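Local coordinates for bowman-Birk type bran trypsin inhibitor (Oryza sativa, PDB 2QN5), which probably inhibits trypsin-like serine proteases; this chain is a piece of a longer Bowman-Birk protein and holds two of its repeats, at residues A[6-11]-A[25-30]; A[67-72]-A[98-103]. All coordinates share one frame; numbering follows the deposited sequence.

In the fold
Contact 1 and contact 2 follow one another along the chain, their centres about 18 Å apart. Neither is deep core: both are partly buried. Contact 1 lies in the first repeat, where 6-11 and 25-30 flank the hairpin of strands 11-13 and 22-25. It is covalent and polar, with a disulfide and backbone N-H groups bound to a carboxylate. Contact 2 brings the junction of the two repeats, 67-72, against a turn of the second repeat, away from the sheet. It is prolines and alanines, with no hydrogen bond between 67-72 and 98-103. The Cys7-Cys67 disulfide ties the two contacts directly, so 67-72 leads from one to the other.

Contact 1: A[6-11]-A[25-30]; sequences KCCDNI and CNDELE
Cys8 and Cys25 meet sulfur to sulfur in a disulfide. Each SG is anti to its own backbone N, and the bridge has a chi3 of 98°. Beside it, the Asp27 carboxylate reaches over to the backbone of 6-11. Its OD2 takes a hydrogen bond from Asp9 N at 3.1 Å. That N-H comes from above the carboxylate plane, 31° out of it. Asn10 N gives the same OD2 a second, weak bond of 3.5 Å. Two successive N-H groups therefore grip one oxygen. Here 6-11 leads into an antiparallel hairpin and 25-30 leads out of it, with Ile11 and Cys25 as a non-hydrogen-bonded pair at the base. In this family such a hairpin carries the reactive bond, by similarity Lys17-Pro18. Asn10 is the centre of an inverse gamma turn. Its O accepts a hydrogen bond from Asn26 N, 2.9 Å away and nearly along the C=O axis. The Asn10 and Asn26 side chains touch CB to CB, while Asn10 OD1 bonds to His125. An alanine at Asp27 would lose the acceptor for both N-H groups and would probably loosen the Asp9-Asn10 backbone. Asp9 OD2 lies 3.9 Å from Asp27 OD2, which may raise the pKa of one acid; Asp9 OD1 has its partners on 67-72.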
loop_
_atom_site.group_PDB
_atom_site.type_symbol
_atom_site.label_atom_id
_atom_site.label_comp_id
_atom_site.label_asym_id
_atom_site.label_seq_id
_atom_site.Cartn_x
_atom_site.Cartn_y
_atom_site.Cartn_z
ATOM N N LYS A 6 7.969 -13.627 -17.598
ATOM C CA LYS A 6 9.415 -13.507 -17.652
ATOM C C LYS A 6 9.865 -12.058 -17.821
ATOM O O LYS A 6 10.765 -11.602 -17.131
ATOM C CB LYS A 6 9.974 -14.383 -18.777
ATOM C CG LYS A 6 10.085 -15.872 -18.430
ATOM C CD LYS A 6 8.719 -16.551 -18.364
ATOM C CE LYS A 6 8.830 -17.987 -17.863
ATOM N NZ LYS A 6 9.410 -18.057 -16.499
ATOM N N CYS A 7 9.253 -11.327 -18.735
ATOM C CA CYS A 7 9.624 -9.934 -18.914
ATOM C C CYS A 7 8.329 -9.146 -19.065
ATOM O O CYS A 7 7.265 -9.735 -19.208
ATOM C CB CYS A 7 10.503 -9.758 -20.162
ATOM S SG CYS A 7 9.604 -9.956 -21.731
ATOM N N CYS A 8 8.407 -7.823 -18.999
ATOM C CA CYS A 8 7.213 -7.000 -19.177
ATOM C C CYS A 8 7.653 -5.564 -19.398
ATOM O O CYS A 8 8.581 -5.093 -18.741
ATOM C CB CYS A 8 6.258 -7.090 -17.967
ATOM S SG CYS A 8 4.689 -6.183 -18.223
ATOM N N ASP A 9 7.002 -4.894 -20.351
ATOM C CA ASP A 9 7.311 -3.505 -20.702
ATOM C C ASP A 9 6.302 -2.601 -20.026
ATOM O O ASP A 9 6.650 -1.829 -19.126
ATOM C CB ASP A 9 7.251 -3.309 -22.223
ATOM C CG ASP A 9 8.365 -4.041 -22.948
ATOM O OD1 ASP A 9 9.544 -3.655 -22.788
ATOM O OD2 ASP A 9 8.067 -5.010 -23.673
ATOM N N ASN A 10 5.051 -2.696 -20.466
ATOM C CA ASN A 10 4.000 -1.908 -19.859
ATOM C C ASN A 10 3.707 -2.512 -18.507
ATOM O O ASN A 10 2.862 -3.406 -18.375
ATOM C CB ASN A 10 2.745 -1.912 -20.718
ATOM C CG ASN A 10 2.800 -0.880 -21.812
ATOM O OD1 ASN A 10 2.991 0.306 -21.539
ATOM N ND2 ASN A 10 2.634 -1.317 -23.062
ATOM N N ILE A 11 4.440 -2.030 -17.506
ATOM C CA ILE A 11 4.277 -2.495 -16.135
ATOM C C ILE A 11 3.494 -1.445 -15.365
ATOM O O ILE A 11 3.938 -0.306 -15.224
ATOM C CB ILE A 11 5.641 -2.712 -15.425
ATOM C CG1 ILE A 11 6.502 -3.709 -16.207
ATOM C CG2 ILE A 11 5.406 -3.251 -14.028
ATOM C CD1 ILE A 11 7.904 -3.871 -15.649
ATOM N N CYS A 25 0.808 -6.624 -15.177
ATOM C CA CYS A 25 1.517 -6.505 -16.452
ATOM C C CYS A 25 0.566 -6.417 -17.628
ATOM O O CYS A 25 -0.309 -7.261 -17.800
ATOM C CB CYS A 25 2.482 -7.670 -16.680
ATOM S SG CYS A 25 3.226 -7.600 -18.334
ATOM N N ASN A 26 0.746 -5.380 -18.435
ATOM C CA ASN A 26 -0.098 -5.169 -19.600
ATOM C C ASN A 26 0.363 -6.015 -20.791
ATOM O O ASN A 26 -0.173 -7.091 -21.044
ATOM C CB ASN A 26 -0.095 -3.684 -19.985
ATOM C CG ASN A 26 -0.752 -2.794 -18.933
ATOM O OD1 ASN A 26 -0.727 -1.565 -19.052
ATOM N ND2 ASN A 26 -1.348 -3.406 -17.909
ATOM N N ASP A 27 1.368 -5.525 -21.508
ATOM C CA ASP A 27 1.894 -6.211 -22.676
ATOM C C ASP A 27 0.819 -6.741 -23.628
ATOM O O ASP A 27 -0.152 -7.377 -23.209
ATOM C CB ASP A 27 2.811 -7.359 -22.257
ATOM C CG ASP A 27 4.276 -6.956 -22.234
ATOM O OD1 ASP A 27 5.142 -7.846 -22.415
ATOM O OD2 ASP A 27 4.557 -5.752 -22.029
ATOM N N GLU A 28 1.022 -6.476 -24.920
ATOM C CA GLU A 28 0.116 -6.907 -25.982
ATOM C C GLU A 28 -0.113 -8.433 -25.902
ATOM O O GLU A 28 -1.234 -8.890 -25.646
ATOM C CB GLU A 28 0.713 -6.527 -27.348
ATOM C CG GLU A 28 1.603 -5.259 -27.365
ATOM C CD GLU A 28 0.902 -3.988 -26.870
ATOM O OE1 GLU A 28 -0.252 -3.727 -27.287
ATOM O OE2 GLU A 28 1.516 -3.239 -26.071
ATOM N N LEU A 29 0.944 -9.213 -26.138
ATOM C CA LEU A 29 0.884 -10.678 -26.050
ATOM C C LEU A 29 0.032 -11.453 -27.059
ATOM O O LEU A 29 -0.730 -10.878 -27.850
ATOM C CB LEU A 29 0.427 -11.089 -24.650
ATOM C CG LEU A 29 1.271 -10.654 -23.456
ATOM C CD1 LEU A 29 0.345 -10.379 -22.284
ATOM C CD2 LEU A 29 2.300 -11.717 -23.115
ATOM N N GLU A 30 0.182 -12.778 -27.002
ATOM C CA GLU A 30 -0.552 -13.727 -27.843
ATOM C C GLU A 30 -0.970 -14.788 -26.827
ATOM O O GLU A 30 -0.216 -15.083 -25.906
ATOM C CB GLU A 30 0.378 -14.331 -28.911
ATOM C CG GLU A 30 -0.325 -14.915 -30.149
ATOM C CD GLU A 30 -0.743 -16.370 -29.992
ATOM O OE1 GLU A 30 -1.541 -16.849 -30.831
ATOM O OE2 GLU A 30 -0.271 -17.032 -29.043
#

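Contact 2: A[67-72]-A[98-103]; sequences CTPRPW and CADACK
Thr68 OG1 is the best-held polar side-chain atom here, gripped by one hydrogen bond, to Asp9 OD1 of 6-11, an oxygen that also bonds to Cys67 N. Between 67-72 and 98-103 themselves there is no hydrogen bond, and what joins them is van der Waals packing of proline and alanine groups. Ala99 to Cys102 form a type I beta turn. Ala101 sits in it with its CB pointing toward the other segment. This methyl lies against the peptide that joins Arg70 to Pro71, with Ala101 CB 3.6 Å from Pro71 N and 3.8 Å from Arg70 C. The Pro71 ring lies alongside the turn, with its CG 3.8 Å from Ala101 O and its CB near Cys102 CA. The Ala99 methyl, CB, comes up to Pro71 O at 4.0 Å. Pro69 meets the turn at Asp100, the corner residue before Ala101. The two side chains cross at about a right angle, and Pro69 CG is 3.9 Å from Asp100 OD1. The Arg70 side chain starts out away from the turn and makes a cation-pi contact with Phe66. The Trp72 side chain also starts out away from the turn; Arg70 C lies over one face of its ring, offset toward the rim. Disulfides typical of Bowman-Birk inhibitors pin the turn, Cys98 to Cys105 and Cys102 to Cys118, and Pro71 also packs on Asp120 and Phe122. No helix is present, and both segments are loops that follow strand 54-59, the last strand of the three-stranded sheet.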
loop_
_atom_site.group_PDB
_atom_site.type_symbol
_atom_site.label_atom_id
_atom_site.label_comp_id
_atom_site.label_asym_id
_atom_site.label_seq_id
_atom_site.Cartn_x
_atom_site.Cartn_y
_atom_site.Cartn_z
ATOM N N CYS A 67 11.326 -6.147 -21.573
ATOM C CA CYS A 67 11.436 -7.101 -22.665
ATOM C C CYS A 67 12.379 -6.547 -23.737
ATOM O O CYS A 67 13.036 -7.301 -24.455
ATOM C CB CYS A 67 10.056 -7.357 -23.263
ATOM S SG CYS A 67 8.842 -8.112 -22.123
ATOM N N THR A 68 12.439 -5.222 -23.820
ATOM C CA THR A 68 13.274 -4.514 -24.782
ATOM C C THR A 68 13.989 -3.378 -24.056
ATOM O O THR A 68 13.346 -2.451 -23.573
ATOM C CB THR A 68 12.405 -3.921 -25.906
ATOM O OG1 THR A 68 11.175 -3.441 -25.350
ATOM C CG2 THR A 68 12.112 -4.970 -26.975
ATOM N N PRO A 69 15.334 -3.419 -23.991
ATOM C CA PRO A 69 16.102 -2.372 -23.299
ATOM C C PRO A 69 15.768 -0.921 -23.626
ATOM O O PRO A 69 15.077 -0.611 -24.598
ATOM C CB PRO A 69 17.559 -2.733 -23.607
ATOM C CG PRO A 69 17.469 -3.477 -24.887
ATOM C CD PRO A 69 16.233 -4.329 -24.718
ATOM N N ARG A 70 16.287 -0.033 -22.792
ATOM C CA ARG A 70 16.045 1.388 -22.923
ATOM C C ARG A 70 17.330 2.183 -22.912
ATOM O O ARG A 70 18.239 1.895 -22.154
ATOM C CB ARG A 70 15.167 1.832 -21.772
ATOM C CG ARG A 70 13.832 1.140 -21.780
ATOM C CD ARG A 70 13.255 0.976 -20.399
ATOM N NE ARG A 70 11.934 0.358 -20.472
ATOM C CZ ARG A 70 10.880 0.919 -21.057
ATOM N NH1 ARG A 70 9.716 0.286 -21.077
ATOM N NH2 ARG A 70 10.988 2.117 -21.614
ATOM N N PRO A 71 17.399 3.224 -23.744
ATOM C CA PRO A 71 18.580 4.080 -23.842
ATOM C C PRO A 71 19.266 4.240 -22.494
ATOM O O PRO A 71 20.481 4.072 -22.377
ATOM C CB PRO A 71 17.997 5.386 -24.354
ATOM C CG PRO A 71 16.889 4.916 -25.256
ATOM C CD PRO A 71 16.242 3.838 -24.426
ATOM N N TRP A 72 18.461 4.554 -21.482
ATOM C CA TRP A 72 18.921 4.753 -20.104
ATOM C C TRP A 72 19.701 3.510 -19.700
ATOM O O TRP A 72 20.291 3.432 -18.619
ATOM C CB TRP A 72 17.697 4.967 -19.186
ATOM C CG TRP A 72 16.636 5.804 -19.863
ATOM C CD1 TRP A 72 16.797 7.063 -20.364
ATOM C CD2 TRP A 72 15.321 5.384 -20.262
ATOM N NE1 TRP A 72 15.678 7.449 -21.062
ATOM C CE2 TRP A 72 14.755 6.439 -21.018
ATOM C CE3 TRP A 72 14.571 4.224 -20.061
ATOM C CZ2 TRP A 72 13.471 6.366 -21.577
ATOM C CZ3 TRP A 72 13.289 4.152 -20.619
ATOM C CH2 TRP A 72 12.756 5.221 -21.369
ATOM N N CYS A 98 27.564 4.934 -21.955
ATOM C CA CYS A 98 26.135 4.719 -22.167
ATOM C C CYS A 98 25.795 3.258 -22.478
ATOM O O CYS A 98 26.605 2.365 -22.234
ATOM C CB CYS A 98 25.651 5.629 -23.297
ATOM S SG CYS A 98 26.019 7.396 -23.014
ATOM N N ALA A 99 24.610 3.008 -23.026
ATOM C CA ALA A 99 24.219 1.635 -23.313
ATOM C C ALA A 99 23.705 1.374 -24.720
ATOM O O ALA A 99 23.146 2.251 -25.369
ATOM C CB ALA A 99 23.185 1.183 -22.298
ATOM N N ASP A 100 23.899 0.133 -25.158
ATOM C CA ASP A 100 23.495 -0.375 -26.469
ATOM C C ASP A 100 22.267 0.266 -27.139
ATOM O O ASP A 100 22.171 0.297 -28.371
ATOM C CB ASP A 100 23.277 -1.889 -26.359
ATOM C CG ASP A 100 22.289 -2.261 -25.251
ATOM O OD1 ASP A 100 21.078 -1.989 -25.410
ATOM O OD2 ASP A 100 22.722 -2.819 -24.219
ATOM N N ALA A 101 21.326 0.764 -26.345
ATOM C CA ALA A 101 20.137 1.377 -26.920
ATOM C C ALA A 101 20.269 2.899 -26.970
ATOM O O ALA A 101 19.493 3.576 -27.652
ATOM C CB ALA A 101 18.903 0.967 -26.126
ATOM N N CYS A 102 21.255 3.425 -26.244
ATOM C CA CYS A 102 21.545 4.862 -26.209
ATOM C C CYS A 102 21.762 5.290 -27.655
ATOM O O CYS A 102 21.556 4.486 -28.564
ATOM C CB CYS A 102 22.808 5.116 -25.363
ATOM S SG CYS A 102 23.624 6.735 -25.565
ATOM N N LYS A 103 22.176 6.530 -27.894
ATOM C CA LYS A 103 22.379 6.953 -29.277
ATOM C C LYS A 103 22.966 8.352 -29.449
ATOM O O LYS A 103 23.045 8.853 -30.569
ATOM C CB LYS A 103 21.044 6.869 -30.023
ATOM C CG LYS A 103 21.154 6.737 -31.522
ATOM C CD LYS A 103 19.866 6.169 -32.083
ATOM C CE LYS A 103 19.541 4.825 -31.436
ATOM N NZ LYS A 103 18.217 4.289 -31.863
#